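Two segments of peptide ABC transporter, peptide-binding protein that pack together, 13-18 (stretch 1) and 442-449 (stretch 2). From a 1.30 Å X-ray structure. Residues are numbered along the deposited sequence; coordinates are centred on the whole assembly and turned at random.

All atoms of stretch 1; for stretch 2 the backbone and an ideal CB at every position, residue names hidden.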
# COMPACT_ATOMS: atom_id res chain seq x y z
N SER A 13 -14.26 -2.99 3.33
CA SER A 13 -14.64 -3.95 2.31
C SER A 13 -13.56 -4.99 2.00
O SER A 13 -13.74 -5.84 1.12
CB SER A 13 -15.03 -3.23 1.02
OG SER A 13 -13.95 -2.48 0.51
N GLN A 14 -12.45 -4.92 2.73
CA GLN A 14 -11.35 -5.86 2.56
C GLN A 14 -10.84 -6.22 3.94
O GLN A 14 -10.91 -5.41 4.86
CB GLN A 14 -10.23 -5.24 1.72
CG GLN A 14 -10.66 -4.96 0.30
CD GLN A 14 -9.59 -4.31 -0.54
OE1 GLN A 14 -8.40 -4.42 -0.26
NE2 GLN A 14 -10.01 -3.63 -1.60
N GLU A 15 -10.35 -7.44 4.09
CA GLU A 15 -9.86 -7.93 5.37
C GLU A 15 -8.39 -8.36 5.29
O GLU A 15 -7.97 -8.95 4.30
CB GLU A 15 -10.71 -9.12 5.82
CG GLU A 15 -10.40 -9.66 7.20
CD GLU A 15 -11.39 -10.72 7.66
OE1 GLU A 15 -12.43 -10.89 6.99
OE2 GLU A 15 -11.13 -11.38 8.69
N PRO A 16 -7.60 -8.06 6.32
CA PRO A 16 -6.19 -8.46 6.29
C PRO A 16 -6.07 -9.98 6.20
O PRO A 16 -6.84 -10.70 6.84
CB PRO A 16 -5.64 -7.95 7.62
CG PRO A 16 -6.54 -6.80 7.95
CD PRO A 16 -7.90 -7.29 7.54
N ARG A 17 -5.11 -10.47 5.42
CA ARG A 17 -4.92 -11.92 5.32
C ARG A 17 -4.20 -12.41 6.58
O ARG A 17 -4.47 -13.51 7.07
CB ARG A 17 -4.10 -12.25 4.07
CG ARG A 17 -3.80 -13.74 3.89
CD ARG A 17 -5.05 -14.61 3.98
NE ARG A 17 -4.77 -16.03 3.74
CZ ARG A 17 -4.63 -16.57 2.54
NH1 ARG A 17 -4.37 -17.87 2.42
NH2 ARG A 17 -4.75 -15.83 1.45
N VAL A 18 -3.28 -11.59 7.08
CA VAL A 18 -2.53 -11.86 8.31
C VAL A 18 -2.44 -10.53 9.05
O VAL A 18 -2.72 -9.48 8.47
CB VAL A 18 -1.09 -12.40 8.03
CG1 VAL A 18 -1.17 -13.77 7.40
CG2 VAL A 18 -0.33 -11.43 7.14
N UNK A 442 -10.98 -12.45 -3.35
CA UNK A 442 -10.91 -11.43 -2.30
C UNK A 442 -9.54 -10.78 -2.16
O UNK A 442 -8.52 -11.36 -2.55
CB UNK A 442 -11.31 -12.05 -0.96
N UNK A 443 -9.53 -9.58 -1.60
CA UNK A 443 -8.31 -8.83 -1.34
C UNK A 443 -7.33 -9.70 -0.54
O UNK A 443 -6.14 -9.72 -0.83
CB UNK A 443 -8.62 -7.53 -0.59
N UNK A 444 -7.85 -10.42 0.45
CA UNK A 444 -7.02 -11.28 1.30
C UNK A 444 -6.33 -12.39 0.51
O UNK A 444 -5.36 -12.99 0.99
CB UNK A 444 -7.87 -11.90 2.41
N UNK A 445 -6.83 -12.67 -0.69
CA UNK A 445 -6.24 -13.69 -1.55
C UNK A 445 -5.31 -13.09 -2.60
O UNK A 445 -4.14 -13.45 -2.68
CB UNK A 445 -7.34 -14.50 -2.24
N UNK A 446 -5.82 -12.15 -3.39
CA UNK A 446 -5.01 -11.57 -4.46
C UNK A 446 -3.84 -10.70 -4.02
O UNK A 446 -2.87 -10.54 -4.76
CB UNK A 446 -5.92 -10.73 -5.36
N UNK A 447 -3.92 -10.15 -2.81
CA UNK A 447 -2.84 -9.30 -2.33
C UNK A 447 -1.86 -10.02 -1.41
O UNK A 447 -0.96 -9.41 -0.84
CB UNK A 447 -3.43 -8.09 -1.60
N UNK A 448 -2.04 -11.33 -1.25
CA UNK A 448 -1.12 -12.13 -0.44
C UNK A 448 0.10 -12.35 -1.33
O UNK A 448 -0.03 -12.48 -2.56
CB UNK A 448 -1.74 -13.45 0.03
N UNK A 449 1.28 -12.40 -0.72
CA UNK A 449 2.52 -12.57 -1.47
C UNK A 449 2.51 -13.68 -2.51
O UNK A 449 2.97 -13.48 -3.64
CB UNK A 449 3.66 -12.83 -0.49

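Stretch 1 runs without regular secondary structure past a short helical turn in stretch 2. Position 442 has an extended backbone (phi/psi -64/157) just before the helix, and nothing of stretch 1 lies within 5.5 Å of its ideal CB. Stretch 1 therefore sets no preference; the phi value is compatible with proline, among many others. The residue is Pro442, at the N-cap position, whose O accepts the backbone hydrogen bonds of the 445 and 446 amides.

At 443 the CA-to-CB bond points toward stretch 1, and the ideal CB already lies 3.1 Å from Gln14 OE1. So tight an approach to a carbonyl oxygen favours a small side chain, preferably one with a donor: serine, threonine or cysteine would suit, and alanine or glycine could fit without using the acceptor. Ser443 supplies the donor. With chi1 at 165° (t), its OG donates to Gln14 OE1 over 2.7 Å.

Position 444 also points toward stretch 1, opposite the backbone of residues 15 to 17. Its ideal CB is 3.5 Å from Glu15 O and 4.1 Å from Arg17 CB, leaving little room in that direction, so a small residue such as alanine, glycine or serine is reasonable. It is Ala444, whose methyl packs against Glu15 O. Arg17 NH2 donates to Ala444 O (2.9 Å, 160°), with the acceptor near the guanidinium plane. A water accepts from both Glu15 N and Ala444 N, each 3.1 Å from its oxygen, and so bridges backbone amides of the two stretches.

At 445 the CB points away, although it is 4.7 Å from Arg17 NH2. Many side chains, polar or aliphatic, could stand here. Val445 makes a modest contact, its CG2 4.4 Å from Arg17 NH2. Position 446 also points away, with no stretch 1 atom near its ideal CB, and stretch 1 cannot discriminate; it is Val446.

The CB of 447 points sideways and is itself beyond reach of stretch 1, so only a longer side chain could return to the Gln14 amide. Phe447 does so: its CE1 comes within 3.8 Å of Gln14 OE1, which meets the ring at its edge.

Position 448 points toward stretch 1, its ideal CB 4.1 Å from Arg17 NH2. A small side chain is accommodated readily, and an acceptor such as serine's hydroxyl would also be plausible beside the charge. Ala448 offers just its methyl. At 449 stretch 1 is out of reach and gives no guidance; the residue is Asp449.

Stretch 2 442-449: PSAVVFAD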
# COMPACT_ATOMS: atom_id res chain seq x y z
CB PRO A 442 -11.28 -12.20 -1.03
CG PRO A 442 -12.10 -13.35 -1.53
CD PRO A 442 -11.38 -13.75 -2.79
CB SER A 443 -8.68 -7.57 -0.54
OG SER A 443 -7.54 -6.96 0.06
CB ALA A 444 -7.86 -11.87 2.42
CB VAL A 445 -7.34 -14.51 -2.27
CG1 VAL A 445 -6.70 -15.45 -3.30
CG2 VAL A 445 -8.14 -15.33 -1.26
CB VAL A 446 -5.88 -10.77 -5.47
CG1 VAL A 446 -6.95 -11.68 -6.06
CG2 VAL A 446 -6.51 -9.55 -4.81
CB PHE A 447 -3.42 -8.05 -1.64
CG PHE A 447 -4.20 -7.16 -2.57
CD1 PHE A 447 -5.33 -6.50 -2.11
CD2 PHE A 447 -3.82 -6.98 -3.91
CE1 PHE A 447 -6.08 -5.67 -2.96
CE2 PHE A 447 -4.56 -6.15 -4.76
CZ PHE A 447 -5.69 -5.50 -4.28
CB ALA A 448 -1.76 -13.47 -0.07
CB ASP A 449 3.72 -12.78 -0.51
CG ASP A 449 3.59 -14.03 0.37
OD1 ASP A 449 4.63 -14.40 0.97
OD2 ASP A 449 2.50 -14.62 0.49
O HOH W 1 -10.44 -9.45 1.77
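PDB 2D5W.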